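Local coordinates for mitochondrial RNA-binding protein 2 (Trypanosoma brucei, PDB 2GIA), which forms a guide-RNA-binding complex with MRP1 that is thought to act as an RNA matchmaker in mitochondrial RNA editing, at residues D68-L73 with S94-A99; Y122-F127 with K140-R145. One frame throughout, in Å; residues are numbered along the deposited sequence.

Contact 1 (D68-L73 with S94-A99)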
ATOM      1  N   ASP D  68       9.922  -7.168 -17.838  1.00 36.11           N
ATOM      2  CA  ASP D  68      11.130  -7.962 -17.565  1.00 45.15           C
ATOM      3  C   ASP D  68      12.083  -7.352 -16.552  1.00 46.96           C
ATOM      4  O   ASP D  68      13.288  -7.290 -16.823  1.00 48.33           O
ATOM      5  CB  ASP D  68      11.930  -8.181 -18.854  1.00 48.41           C
ATOM      6  CG  ASP D  68      11.161  -8.944 -19.895  1.00 54.30           C
ATOM      7  OD1 ASP D  68      10.603 -10.013 -19.557  1.00 63.58           O
ATOM      8  OD2 ASP D  68      11.121  -8.480 -21.056  1.00 63.61           O
ATOM      9  N   THR D  69      11.560  -6.912 -15.407  1.00 41.57           N
ATOM     10  CA  THR D  69      12.352  -6.286 -14.334  1.00 39.86           C
ATOM     11  C   THR D  69      12.898  -4.878 -14.640  1.00 35.93           C
ATOM     12  O   THR D  69      13.618  -4.272 -13.819  1.00 37.82           O
ATOM     13  CB  THR D  69      13.546  -7.184 -13.851  1.00 40.25           C
ATOM     14  OG1 THR D  69      14.700  -6.975 -14.682  1.00 41.68           O
ATOM     15  CG2 THR D  69      13.147  -8.671 -13.868  1.00 47.92           C
ATOM     16  N   PHE D  70      12.573  -4.347 -15.811  1.00 28.41           N
ATOM     17  CA  PHE D  70      13.018  -2.995 -16.140  1.00 29.71           C
ATOM     18  C   PHE D  70      11.856  -2.007 -16.100  1.00 22.62           C
ATOM     19  O   PHE D  70      10.731  -2.367 -16.439  1.00 24.81           O
ATOM     20  CB  PHE D  70      13.531  -2.914 -17.589  1.00 30.06           C
ATOM     21  CG  PHE D  70      14.774  -3.711 -17.853  1.00 33.77           C
ATOM     22  CD1 PHE D  70      16.023  -3.113 -17.762  1.00 42.01           C
ATOM     23  CD2 PHE D  70      14.687  -5.055 -18.208  1.00 39.89           C
ATOM     24  CE1 PHE D  70      17.191  -3.843 -18.028  1.00 46.44           C
ATOM     25  CE2 PHE D  70      15.850  -5.810 -18.473  1.00 47.56           C
ATOM     26  CZ  PHE D  70      17.099  -5.198 -18.382  1.00 45.53           C
ATOM     27  N   VAL D  71      12.152  -0.757 -15.753  1.00 21.27           N
ATOM     28  CA  VAL D  71      11.171   0.293 -15.882  1.00 20.21           C
ATOM     29  C   VAL D  71      11.581   0.866 -17.254  1.00 30.80           C
ATOM     30  O   VAL D  71      12.741   1.229 -17.470  1.00 25.36           O
ATOM     31  CB  VAL D  71      11.298   1.401 -14.821  1.00 29.54           C
ATOM     32  CG1 VAL D  71      10.450   2.654 -15.238  1.00 23.68           C
ATOM     33  CG2 VAL D  71      10.741   0.876 -13.480  1.00 27.24           C
ATOM     34  N   VAL D  72      10.637   0.920 -18.176  1.00 25.11           N
ATOM     35  CA  VAL D  72      10.902   1.450 -19.501  1.00 28.05           C
ATOM     36  C   VAL D  72      10.225   2.805 -19.730  1.00 29.92           C
ATOM     37  O   VAL D  72       9.032   2.990 -19.444  1.00 26.47           O
ATOM     38  CB  VAL D  72      10.401   0.458 -20.558  1.00 28.39           C
ATOM     39  CG1 VAL D  72      10.910   0.870 -21.952  1.00 34.69           C
ATOM     40  CG2 VAL D  72      10.849  -0.943 -20.189  1.00 29.07           C
ATOM     41  N   LEU D  73      10.973   3.762 -20.252  1.00 25.77           N
ATOM     42  CA  LEU D  73      10.397   5.057 -20.544  1.00 22.68           C
ATOM     43  C   LEU D  73      10.305   5.140 -22.082  1.00 36.02           C
ATOM     44  O   LEU D  73      11.332   5.147 -22.762  1.00 30.98           O
ATOM     45  CB  LEU D  73      11.296   6.175 -20.004  1.00 24.86           C
ATOM     46  CG  LEU D  73      11.820   5.995 -18.569  1.00 29.59           C
ATOM     47  CD1 LEU D  73      12.673   7.166 -18.123  1.00 28.67           C
ATOM     48  CD2 LEU D  73      10.594   5.851 -17.641  1.00 30.25           C
ATOM     49  N   SER D  94      13.311   5.027 -26.650  1.00 42.02           N
ATOM     50  CA  SER D  94      12.946   4.193 -25.512  1.00 41.04           C
ATOM     51  C   SER D  94      14.166   3.971 -24.605  1.00 47.86           C
ATOM     52  O   SER D  94      15.232   3.528 -25.058  1.00 48.20           O
ATOM     53  CB  SER D  94      12.369   2.885 -26.058  1.00 39.22           C
ATOM     54  OG  SER D  94      12.191   1.880 -25.081  1.00 50.37           O
ATOM     55  N   VAL D  95      14.020   4.334 -23.329  1.00 37.71           N
ATOM     56  CA  VAL D  95      15.085   4.200 -22.325  1.00 32.58           C
ATOM     57  C   VAL D  95      14.733   3.060 -21.366  1.00 40.65           C
ATOM     58  O   VAL D  95      13.626   3.016 -20.799  1.00 30.91           O
ATOM     59  CB  VAL D  95      15.212   5.481 -21.482  1.00 37.24           C
ATOM     60  CG1 VAL D  95      16.281   5.292 -20.391  1.00 40.99           C
ATOM     61  CG2 VAL D  95      15.524   6.666 -22.367  1.00 44.60           C
ATOM     62  N   MET D  96      15.656   2.137 -21.161  1.00 37.02           N
ATOM     63  CA  MET D  96      15.353   1.053 -20.256  1.00 40.48           C
ATOM     64  C   MET D  96      16.183   1.220 -19.023  1.00 39.03           C
ATOM     65  O   MET D  96      17.401   1.248 -19.090  1.00 35.58           O
ATOM     66  CB  MET D  96      15.628  -0.281 -20.906  1.00 44.44           C
ATOM     67  CG  MET D  96      14.824  -0.494 -22.163  1.00 51.17           C
ATOM     68  SD  MET D  96      14.674  -2.266 -22.466  1.00 78.61           S
ATOM     69  CE  MET D  96      16.404  -2.820 -22.325  1.00 65.87           C
ATOM     70  N   LEU D  97      15.505   1.346 -17.890  1.00 28.67           N
ATOM     71  CA  LEU D  97      16.158   1.535 -16.613  1.00 28.11           C
ATOM     72  C   LEU D  97      16.170   0.226 -15.840  1.00 35.88           C
ATOM     73  O   LEU D  97      15.119  -0.338 -15.532  1.00 33.73           O
ATOM     74  CB  LEU D  97      15.399   2.567 -15.772  1.00 28.29           C
ATOM     75  CG  LEU D  97      15.012   3.936 -16.348  1.00 39.12           C
ATOM     76  CD1 LEU D  97      14.075   4.632 -15.363  1.00 33.76           C
ATOM     77  CD2 LEU D  97      16.251   4.778 -16.585  1.00 40.49           C
ATOM     78  N   PRO D  98      17.364  -0.262 -15.491  1.00 33.39           N
ATOM     79  CA  PRO D  98      17.542  -1.503 -14.734  1.00 31.09           C
ATOM     80  C   PRO D  98      16.927  -1.290 -13.348  1.00 28.68           C
ATOM     81  O   PRO D  98      16.812  -0.148 -12.871  1.00 28.07           O
ATOM     82  CB  PRO D  98      19.061  -1.641 -14.623  1.00 32.77           C
ATOM     83  CG  PRO D  98      19.583  -0.805 -15.735  1.00 39.07           C
ATOM     84  CD  PRO D  98      18.657   0.370 -15.790  1.00 38.28           C
ATOM     85  N   ALA D  99      16.601  -2.393 -12.696  1.00 29.87           N
ATOM     86  CA  ALA D  99      15.973  -2.388 -11.393  1.00 33.43           C
ATOM     87  C   ALA D  99      16.668  -1.552 -10.340  1.00 41.07           C
ATOM     88  O   ALA D  99      16.013  -1.004  -9.462  1.00 34.78           O
ATOM     89  CB  ALA D  99      15.806  -3.810 -10.894  1.00 38.10           C
TER
HETATM   90  O   HOH W   1      16.702  -5.102 -14.136  1.00 42.38           O
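Strands 70-73 and 94-97 belong to a β hairpin, the last two strands of the first four-stranded antiparallel sheet in this Whirly-type fold. Two hydrogen-bonded pairs, V71 with L97 and L73 with V95, flank the non-hydrogen-bonded pair V72-M96. The straightest of the four N-H...O=C bonds runs from L73 N to V95 O, 2.8 Å at 171°. F70 sits where the ladder frays. Its CB lies 3.7 Å from L97 O, and chi1 of -66° sets CG anti to the carbonyl carbon, turning the ring beside the end of the partner strand, with L97 O at its edge. CD1 is as close to that oxygen as CB is and meets P98 CA as well; CE1 remains beside P98, 4.1 Å from its CA. M96 comes over one face: its chain bends at chi3 (-50°), bringing SD to 5.0 Å from the centre of the F70 ring in a Met-aromatic contact, with CE over the same face. Water 1 sits over the centre of the other face, 4.0 Å above the plane. On the buried side of the sheet V71 and L97 stand side by side, while L97 CD1 reaches across to meet L73 CD1 obliquely at 4.0 Å. V71 also packs on L180 of helix 170-187, so this face forms part of the seam between sheet and helix. S94 OG, near V72 CG1, is hydrogen-bonded to D74 OD1. At the open end, water 1 accepts from A99 N and donates to T69 OG1 at 2.8 Å, and OG1 in turn donates to D68 O, 2.6 Å away.

Contact 2 (Y122-F127 with K140-R145)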
ATOM      1  N   TYR D 122      23.798   5.392 -24.748  1.00 66.80           N
ATOM      2  CA  TYR D 122      22.652   5.800 -25.540  1.00 64.99           C
ATOM      3  C   TYR D 122      21.857   6.857 -24.781  1.00 61.31           C
ATOM      4  O   TYR D 122      21.127   7.647 -25.381  1.00 55.85           O
ATOM      5  CB  TYR D 122      21.761   4.588 -25.860  1.00 71.47           C
ATOM      6  CG  TYR D 122      22.408   3.610 -26.822  1.00 80.49           C
ATOM      7  CD1 TYR D 122      22.836   4.033 -28.085  1.00 82.88           C
ATOM      8  CD2 TYR D 122      22.635   2.278 -26.458  1.00 82.02           C
ATOM      9  CE1 TYR D 122      23.481   3.156 -28.964  1.00 88.65           C
ATOM     10  CE2 TYR D 122      23.282   1.388 -27.329  1.00 87.40           C
ATOM     11  CZ  TYR D 122      23.705   1.835 -28.582  1.00 92.20           C
ATOM     12  OH  TYR D 122      24.363   0.980 -29.452  1.00 95.00           O
ATOM     13  N   THR D 123      22.019   6.897 -23.460  1.00 59.09           N
ATOM     14  CA  THR D 123      21.270   7.865 -22.665  1.00 56.02           C
ATOM     15  C   THR D 123      22.032   8.582 -21.563  1.00 45.78           C
ATOM     16  O   THR D 123      22.842   7.993 -20.855  1.00 49.80           O
ATOM     17  CB  THR D 123      20.036   7.207 -22.009  1.00 59.40           C
ATOM     18  OG1 THR D 123      20.461   6.216 -21.070  1.00 70.61           O
ATOM     19  CG2 THR D 123      19.184   6.545 -23.045  1.00 62.42           C
ATOM     20  N   ASN D 124      21.759   9.872 -21.437  1.00 41.80           N
ATOM     21  CA  ASN D 124      22.345  10.697 -20.394  1.00 45.64           C
ATOM     22  C   ASN D 124      21.158  11.519 -19.852  1.00 43.38           C
ATOM     23  O   ASN D 124      20.772  12.536 -20.426  1.00 43.86           O
ATOM     24  CB  ASN D 124      23.454  11.587 -20.984  1.00 49.81           C
ATOM     25  CG  ASN D 124      23.886  12.697 -20.045  1.00 56.19           C
ATOM     26  OD1 ASN D 124      23.717  12.601 -18.825  1.00 59.57           O
ATOM     27  ND2 ASN D 124      24.465  13.763 -20.610  1.00 56.57           N
ATOM     28  N   ALA D 125      20.574  11.074 -18.743  1.00 39.29           N
ATOM     29  CA  ALA D 125      19.411  11.788 -18.190  1.00 38.26           C
ATOM     30  C   ALA D 125      19.475  12.072 -16.702  1.00 32.35           C
ATOM     31  O   ALA D 125      20.215  11.401 -15.964  1.00 31.85           O
ATOM     32  CB  ALA D 125      18.138  10.993 -18.490  1.00 38.35           C
ATOM     33  N   THR D 126      18.704  13.081 -16.277  1.00 30.32           N
ATOM     34  CA  THR D 126      18.576  13.453 -14.861  1.00 34.38           C
ATOM     35  C   THR D 126      17.085  13.575 -14.509  1.00 29.53           C
ATOM     36  O   THR D 126      16.245  13.884 -15.384  1.00 33.31           O
ATOM     37  CB  THR D 126      19.244  14.843 -14.496  1.00 30.97           C
ATOM     38  OG1 THR D 126      18.480  15.917 -15.059  1.00 36.68           O
ATOM     39  CG2 THR D 126      20.696  14.881 -14.984  1.00 40.28           C
ATOM     40  N   PHE D 127      16.762  13.342 -13.233  1.00 27.65           N
ATOM     41  CA  PHE D 127      15.391  13.463 -12.747  1.00 27.24           C
ATOM     42  C   PHE D 127      15.578  14.263 -11.470  1.00 24.00           C
ATOM     43  O   PHE D 127      16.250  13.823 -10.557  1.00 24.91           O
ATOM     44  CB  PHE D 127      14.777  12.068 -12.439  1.00 30.10           C
ATOM     45  CG  PHE D 127      13.342  12.127 -12.019  1.00 28.42           C
ATOM     46  CD1 PHE D 127      12.336  12.301 -12.974  1.00 28.78           C
ATOM     47  CD2 PHE D 127      12.990  12.048 -10.672  1.00 29.42           C
ATOM     48  CE1 PHE D 127      10.977  12.404 -12.605  1.00 30.78           C
ATOM     49  CE2 PHE D 127      11.655  12.149 -10.285  1.00 25.40           C
ATOM     50  CZ  PHE D 127      10.637  12.328 -11.258  1.00 23.74           C
ATOM     51  N   LYS D 140      14.867  15.178 -17.773  1.00 36.33           N
ATOM     52  CA  LYS D 140      15.635  15.830 -18.869  1.00 38.64           C
ATOM     53  C   LYS D 140      16.580  14.762 -19.388  1.00 36.66           C
ATOM     54  O   LYS D 140      17.323  14.154 -18.609  1.00 38.22           O
ATOM     55  CB  LYS D 140      16.501  16.981 -18.352  1.00 41.92           C
ATOM     56  CG  LYS D 140      15.796  18.015 -17.507  1.00 53.18           C
ATOM     57  CD  LYS D 140      16.830  18.816 -16.708  1.00 58.63           C
ATOM     58  CE  LYS D 140      16.210  19.783 -15.698  1.00 55.69           C
ATOM     59  NZ  LYS D 140      17.309  20.446 -14.927  1.00 62.20           N
ATOM     60  N   CYS D 141      16.584  14.548 -20.698  1.00 38.81           N
ATOM     61  CA  CYS D 141      17.413  13.507 -21.259  1.00 37.48           C
ATOM     62  C   CYS D 141      17.999  13.888 -22.613  1.00 42.96           C
ATOM     63  O   CYS D 141      17.371  14.597 -23.397  1.00 39.65           O
ATOM     64  CB  CYS D 141      16.559  12.249 -21.428  1.00 43.82           C
ATOM     65  SG  CYS D 141      17.431  10.780 -22.073  1.00 53.18           S
ATOM     66  N   THR D 142      19.208  13.417 -22.871  1.00 39.31           N
ATOM     67  CA  THR D 142      19.839  13.640 -24.164  1.00 45.42           C
ATOM     68  C   THR D 142      20.115  12.232 -24.643  1.00 41.92           C
ATOM     69  O   THR D 142      20.941  11.545 -24.064  1.00 47.23           O
ATOM     70  CB  THR D 142      21.178  14.389 -24.044  1.00 44.55           C
ATOM     71  OG1 THR D 142      21.976  13.789 -23.021  1.00 54.67           O
ATOM     72  CG2 THR D 142      20.949  15.820 -23.708  1.00 39.98           C
ATOM     73  N   SER D 143      19.394  11.780 -25.659  1.00 44.19           N
ATOM     74  CA  SER D 143      19.613  10.429 -26.190  1.00 51.42           C
ATOM     75  C   SER D 143      20.585  10.461 -27.372  1.00 54.41           C
ATOM     76  O   SER D 143      20.738  11.500 -28.032  1.00 51.07           O
ATOM     77  CB  SER D 143      18.295   9.801 -26.670  1.00 52.31           C
ATOM     78  OG  SER D 143      17.386   9.606 -25.595  1.00 54.99           O
ATOM     79  N   THR D 144      21.236   9.327 -27.620  1.00 50.77           N
ATOM     80  CA  THR D 144      22.174   9.198 -28.735  1.00 60.24           C
ATOM     81  C   THR D 144      22.089   7.801 -29.336  1.00 60.68           C
ATOM     82  O   THR D 144      21.803   6.823 -28.636  1.00 64.04           O
ATOM     83  CB  THR D 144      23.639   9.457 -28.316  1.00 55.53           C
ATOM     84  OG1 THR D 144      24.026   8.521 -27.305  1.00 62.59           O
ATOM     85  CG2 THR D 144      23.806  10.884 -27.795  1.00 57.64           C
ATOM     86  N   ARG D 145      22.331   7.723 -30.640  1.00 61.01           N
ATOM     87  CA  ARG D 145      22.282   6.463 -31.376  1.00 65.44           C
ATOM     88  C   ARG D 145      23.244   6.546 -32.557  1.00 68.98           C
ATOM     89  O   ARG D 145      23.662   7.641 -32.949  1.00 65.74           O
ATOM     90  CB  ARG D 145      20.870   6.223 -31.910  1.00 64.38           C
ATOM     91  CG  ARG D 145      20.345   7.404 -32.710  1.00 66.42           C
ATOM     92  CD  ARG D 145      18.916   7.202 -33.185  1.00 72.57           C
ATOM     93  NE  ARG D 145      18.812   6.171 -34.210  1.00 78.19           N
ATOM     94  CZ  ARG D 145      17.683   5.866 -34.844  1.00 81.51           C
ATOM     95  NH1 ARG D 145      16.563   6.525 -34.544  1.00 73.51           N
ATOM     96  NH2 ARG D 145      17.671   4.906 -35.773  1.00 76.88           N
TER
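T142 keeps OG1 in the crowded position between its backbone N and carbonyl carbon (chi1 48°), and N124 holds CG anti to its own N (chi1 167°); as a cross-strand pair, the two side chains stand alongside each other on one face of an antiparallel hairpin. T142 OG1 lies 3.3 Å from N124 CB and donates to N124 O at 3.1 Å, in the carbonyl plane on a lone pair. T142 N also donates to that oxygen, at 3.0 Å, from above the plane. Further along the same face T126 OG1 lies across the extended K140 chain, 3.7 Å from CD, and the two residues exchange two backbone hydrogen bonds. The opposite face is buried: A125 CB meets C141 CB at 3.6 Å where the strands run closest, and S143 OG is hydrogen-bonded to W164 NE1 in the next strand. At the hairpin's open end Y122, with chi1 at -69°, turns its ring edge to T144 O, which lies in the ring plane 3.0 Å from CD1, while T144 N bonds to Y122 O. The side chains divide by face: short ones, some polar, lie on the buried face, and N124, T126, K140 and T142 on the more exposed one. There N124 O accepts two hydrogen bonds from T142, from N and OG1, so T142 is tied to the neighbouring strand by backbone and hydroxyl alike.

In the fold
After helix 30-41 and strands 45-50 and 60-67, the chain turns into strand 70-78 and comes back along 89-97, where contact 1 closes the far ends of that hairpin. Helix 101-109 then leads to the second sheet; strand 116-119 precedes 123-129, and contact 2 closes the hairpin with 137-145. The two loops follow in series, neither nested nor crossed. Each contact joins neighbouring strands within one sheet, and the centres lie about 14 Å apart. The sheets meet directly where V95 CG2 of contact 1 packs on T123 CG2 of contact 2 at 3.7 Å. Helix 170-187, the last helix, packs beside contact 1, while F127 packs on helix 101-109.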